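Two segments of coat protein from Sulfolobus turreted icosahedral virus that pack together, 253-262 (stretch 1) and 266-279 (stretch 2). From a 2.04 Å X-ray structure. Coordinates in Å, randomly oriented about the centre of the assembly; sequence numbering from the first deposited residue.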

# COMPACT_ATOMS: atom_id res chain seq x y z
N LEU A 253 -1.25 -19.75 -3.16
CA LEU A 253 -0.80 -18.51 -2.57
C LEU A 253 -1.99 -17.90 -1.81
O LEU A 253 -1.86 -17.48 -0.66
CB LEU A 253 -0.31 -17.57 -3.67
CG LEU A 253 0.48 -16.32 -3.32
CD1 LEU A 253 1.69 -16.65 -2.44
CD2 LEU A 253 0.92 -15.66 -4.63
N GLN A 254 -3.16 -17.89 -2.45
CA GLN A 254 -4.36 -17.35 -1.81
C GLN A 254 -4.75 -18.18 -0.59
O GLN A 254 -5.31 -17.65 0.37
CB GLN A 254 -5.54 -17.29 -2.80
CG GLN A 254 -5.28 -16.45 -4.05
CD GLN A 254 -6.57 -16.03 -4.76
OE1 GLN A 254 -7.46 -16.84 -4.99
NE2 GLN A 254 -6.66 -14.75 -5.11
N ALA A 255 -4.45 -19.48 -0.62
CA ALA A 255 -4.76 -20.35 0.51
C ALA A 255 -3.86 -19.98 1.68
O ALA A 255 -4.28 -19.98 2.84
CB ALA A 255 -4.56 -21.81 0.13
N GLU A 256 -2.61 -19.66 1.36
CA GLU A 256 -1.61 -19.25 2.35
C GLU A 256 -2.04 -17.93 3.00
O GLU A 256 -1.89 -17.76 4.21
CB GLU A 256 -0.25 -19.08 1.68
CG GLU A 256 0.89 -18.77 2.64
CD GLU A 256 2.26 -18.85 1.99
OE1 GLU A 256 2.56 -18.03 1.11
OE2 GLU A 256 3.04 -19.76 2.36
N ASN A 257 -2.57 -17.02 2.18
CA ASN A 257 -3.05 -15.72 2.66
C ASN A 257 -4.24 -15.93 3.59
O ASN A 257 -4.37 -15.25 4.61
CB ASN A 257 -3.51 -14.84 1.49
CG ASN A 257 -2.38 -14.44 0.57
OD1 ASN A 257 -2.61 -13.96 -0.54
ND2 ASN A 257 -1.14 -14.62 1.02
N GLN A 258 -5.10 -16.87 3.22
CA GLN A 258 -6.28 -17.20 4.01
C GLN A 258 -5.86 -17.57 5.42
O GLN A 258 -6.45 -17.13 6.41
CB GLN A 258 -7.02 -18.38 3.38
CG GLN A 258 -8.24 -18.87 4.14
CD GLN A 258 -9.49 -18.12 3.76
OE1 GLN A 258 -9.86 -18.05 2.58
NE2 GLN A 258 -10.17 -17.56 4.76
N ALA A 259 -4.83 -18.40 5.52
CA ALA A 259 -4.33 -18.84 6.82
C ALA A 259 -3.68 -17.66 7.52
O ALA A 259 -3.97 -17.38 8.68
CB ALA A 259 -3.33 -19.97 6.63
N GLU A 260 -2.80 -16.97 6.81
CA GLU A 260 -2.08 -15.84 7.37
C GLU A 260 -2.96 -14.67 7.81
O GLU A 260 -2.87 -14.23 8.96
CB GLU A 260 -1.05 -15.34 6.35
CG GLU A 260 -0.36 -14.05 6.76
CD GLU A 260 0.82 -14.26 7.70
OE1 GLU A 260 0.70 -15.05 8.66
OE2 GLU A 260 1.87 -13.62 7.47
N TYR A 261 -3.80 -14.17 6.91
CA TYR A 261 -4.66 -13.02 7.20
C TYR A 261 -6.06 -13.34 7.67
O TYR A 261 -6.84 -12.43 7.97
CB TYR A 261 -4.72 -12.13 5.96
CG TYR A 261 -3.36 -11.67 5.55
CD1 TYR A 261 -2.69 -10.70 6.28
CD2 TYR A 261 -2.70 -12.26 4.47
CE1 TYR A 261 -1.40 -10.32 5.97
CE2 TYR A 261 -1.39 -11.89 4.15
CZ TYR A 261 -0.75 -10.91 4.91
OH TYR A 261 0.54 -10.55 4.61
N GLN A 262 -6.38 -14.62 7.71
CA GLN A 262 -7.68 -15.09 8.17
C GLN A 262 -8.83 -14.42 7.44
O GLN A 262 -9.79 -13.93 8.05
CB GLN A 262 -7.78 -14.87 9.67
CG GLN A 262 -6.56 -15.45 10.39
CD GLN A 262 -6.35 -14.90 11.79
OE1 GLN A 262 -5.25 -14.95 12.33
NE2 GLN A 262 -7.42 -14.36 12.38
N TYR A 266 -9.25 -10.98 -1.81
CA TYR A 266 -9.96 -9.76 -2.18
C TYR A 266 -10.69 -10.03 -3.51
O TYR A 266 -11.80 -9.56 -3.74
CB TYR A 266 -8.96 -8.61 -2.35
CG TYR A 266 -9.60 -7.33 -2.78
CD1 TYR A 266 -10.32 -6.54 -1.87
CD2 TYR A 266 -9.51 -6.91 -4.10
CE1 TYR A 266 -10.94 -5.37 -2.28
CE2 TYR A 266 -10.12 -5.73 -4.52
CZ TYR A 266 -10.83 -4.97 -3.61
OH TYR A 266 -11.42 -3.81 -4.04
N SER A 267 -10.04 -10.80 -4.37
CA SER A 267 -10.62 -11.23 -5.64
C SER A 267 -9.76 -12.38 -6.13
O SER A 267 -8.76 -12.73 -5.50
CB SER A 267 -10.64 -10.11 -6.68
OG SER A 267 -9.34 -9.87 -7.21
N GLY A 268 -10.15 -12.98 -7.25
CA GLY A 268 -9.36 -14.07 -7.77
C GLY A 268 -8.07 -13.59 -8.40
O GLY A 268 -7.25 -14.40 -8.81
N ALA A 269 -7.86 -12.28 -8.47
CA ALA A 269 -6.64 -11.77 -9.11
C ALA A 269 -5.68 -11.03 -8.19
O ALA A 269 -4.81 -10.30 -8.66
CB ALA A 269 -7.01 -10.88 -10.30
N SER A 270 -5.82 -11.24 -6.88
CA SER A 270 -4.96 -10.57 -5.91
C SER A 270 -4.34 -11.56 -4.94
O SER A 270 -5.01 -12.49 -4.50
CB SER A 270 -5.77 -9.54 -5.12
OG SER A 270 -6.73 -10.19 -4.29
N ALA A 271 -3.08 -11.34 -4.60
CA ALA A 271 -2.38 -12.19 -3.64
C ALA A 271 -1.19 -11.48 -3.00
O ALA A 271 -0.61 -10.56 -3.57
CB ALA A 271 -1.92 -13.49 -4.32
N ILE A 272 -0.84 -11.91 -1.79
CA ILE A 272 0.29 -11.34 -1.08
C ILE A 272 1.40 -12.36 -0.86
O ILE A 272 1.14 -13.51 -0.48
CB ILE A 272 -0.13 -10.79 0.29
CG1 ILE A 272 -1.04 -9.56 0.10
CG2 ILE A 272 1.11 -10.46 1.10
CD1 ILE A 272 -1.64 -9.03 1.39
N ILE A 273 2.63 -11.94 -1.10
CA ILE A 273 3.79 -12.78 -0.90
C ILE A 273 4.55 -12.31 0.33
O ILE A 273 5.21 -11.27 0.28
CB ILE A 273 4.80 -12.73 -2.08
CG1 ILE A 273 4.18 -13.32 -3.34
CG2 ILE A 273 6.08 -13.45 -1.70
CD1 ILE A 273 3.26 -12.37 -4.06
N ASP A 274 4.45 -13.05 1.42
CA ASP A 274 5.20 -12.69 2.62
C ASP A 274 6.55 -13.38 2.48
O ASP A 274 6.67 -14.58 2.69
CB ASP A 274 4.48 -13.17 3.88
CG ASP A 274 3.22 -12.38 4.17
OD1 ASP A 274 2.14 -12.77 3.69
OD2 ASP A 274 3.31 -11.35 4.86
N PHE A 275 7.55 -12.59 2.11
CA PHE A 275 8.90 -13.10 1.90
C PHE A 275 9.51 -13.94 3.02
O PHE A 275 10.17 -14.94 2.74
CB PHE A 275 9.82 -11.94 1.52
CG PHE A 275 9.43 -11.25 0.24
CD1 PHE A 275 9.54 -11.91 -0.98
CD2 PHE A 275 8.91 -9.95 0.26
CE1 PHE A 275 9.13 -11.29 -2.18
CE2 PHE A 275 8.50 -9.33 -0.92
CZ PHE A 275 8.61 -10.00 -2.14
N ARG A 276 9.28 -13.57 4.28
CA ARG A 276 9.85 -14.33 5.38
C ARG A 276 9.38 -15.78 5.37
O ARG A 276 9.98 -16.64 6.01
CB ARG A 276 9.49 -13.70 6.73
CG ARG A 276 8.01 -13.74 7.04
CD ARG A 276 7.75 -13.38 8.50
NE ARG A 276 6.32 -13.26 8.77
CZ ARG A 276 5.41 -14.18 8.47
NH1 ARG A 276 5.77 -15.32 7.89
NH2 ARG A 276 4.13 -13.97 8.76
N LYS A 277 8.30 -16.05 4.65
CA LYS A 277 7.77 -17.41 4.56
C LYS A 277 8.56 -18.23 3.55
O LYS A 277 8.36 -19.44 3.43
CB LYS A 277 6.30 -17.39 4.13
CG LYS A 277 5.32 -16.88 5.17
CD LYS A 277 3.90 -16.94 4.62
CE LYS A 277 2.88 -16.37 5.58
NZ LYS A 277 2.73 -17.16 6.83
N TYR A 278 9.47 -17.58 2.83
CA TYR A 278 10.28 -18.27 1.83
C TYR A 278 11.76 -18.00 2.00
O TYR A 278 12.60 -18.59 1.33
CB TYR A 278 9.83 -17.87 0.42
CG TYR A 278 8.39 -18.19 0.13
CD1 TYR A 278 7.36 -17.34 0.53
CD2 TYR A 278 8.04 -19.37 -0.53
CE1 TYR A 278 6.03 -17.65 0.28
CE2 TYR A 278 6.72 -19.69 -0.79
CZ TYR A 278 5.71 -18.83 -0.38
OH TYR A 278 4.41 -19.17 -0.62
N PHE A 279 12.08 -17.07 2.90
CA PHE A 279 13.47 -16.73 3.20
C PHE A 279 13.55 -16.73 4.71
O PHE A 279 12.51 -16.75 5.38
CB PHE A 279 13.82 -15.33 2.68
CG PHE A 279 13.94 -15.23 1.19
CD1 PHE A 279 12.82 -15.04 0.40
CD2 PHE A 279 15.19 -15.31 0.58
CE1 PHE A 279 12.93 -14.93 -0.98
CE2 PHE A 279 15.33 -15.21 -0.81
CZ PHE A 279 14.19 -15.01 -1.59
O HOH W 1 2.43 -15.34 1.02
O HOH W 2 -0.14 -18.83 6.11
O HOH W 3 -5.37 -13.88 -1.36
O HOH W 4 0.61 -14.94 3.32

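Helix 253-261 crosses strand 270-274 at 71°, with axes 7.6 Å apart at closest approach, and polar side chains from the helix bond to backbone atoms of S270 and I272 in the strand. N257, chi1 m, points toward the strand and sets its amide against I272 in a two-point match: I272 N donates to N257 OD1 (3.0 Å) and N257 ND2 donates to I272 O (2.9 Å). Both bonds are nearly straight, and together they fix which end of the amide is which. Q254 starts sideways, but its m, t conformation with chi3 at -48° brings the amide nearer, so that NE2 donates to both S267 O and S270 O, each at 2.9 Å, tying the helix to the two ends of the type I turn S267-S270. L253, t and p, lies in the apolar part of the contact, its CD2 3.6 Å from A271 CB and 4.1 Å from I273 CD1. Y261 also leaves its backbone sideways; with chi1 m, the ring extends to the strand, where its OH donates to D274 OD1 (2.9 Å) and its CE2 lies 4.0 Å from I272 CD1. Water 4 links the same D274 OD1 to N257 ND2.

The two glutamates share a t chi1 but diverge at chi2. E256 stays extended (t), and its OE1 accepts from Y278 OH at 2.8 Å, near the plane of the tyrosine ring; water 1 joins that carboxylate oxygen to I272 O and D274 N. E260 bends at chi2 (p) and forms two salt bridges, a short one from OE2 to R276 NH2 (2.6 Å) and a long one from OE1 to K277 NZ (3.5 Å), whose hydrogen bond is weak. D274 OD2 lies 3.7 Å from E260 OE2, a like-charge approach beside the two cations that pair with E260.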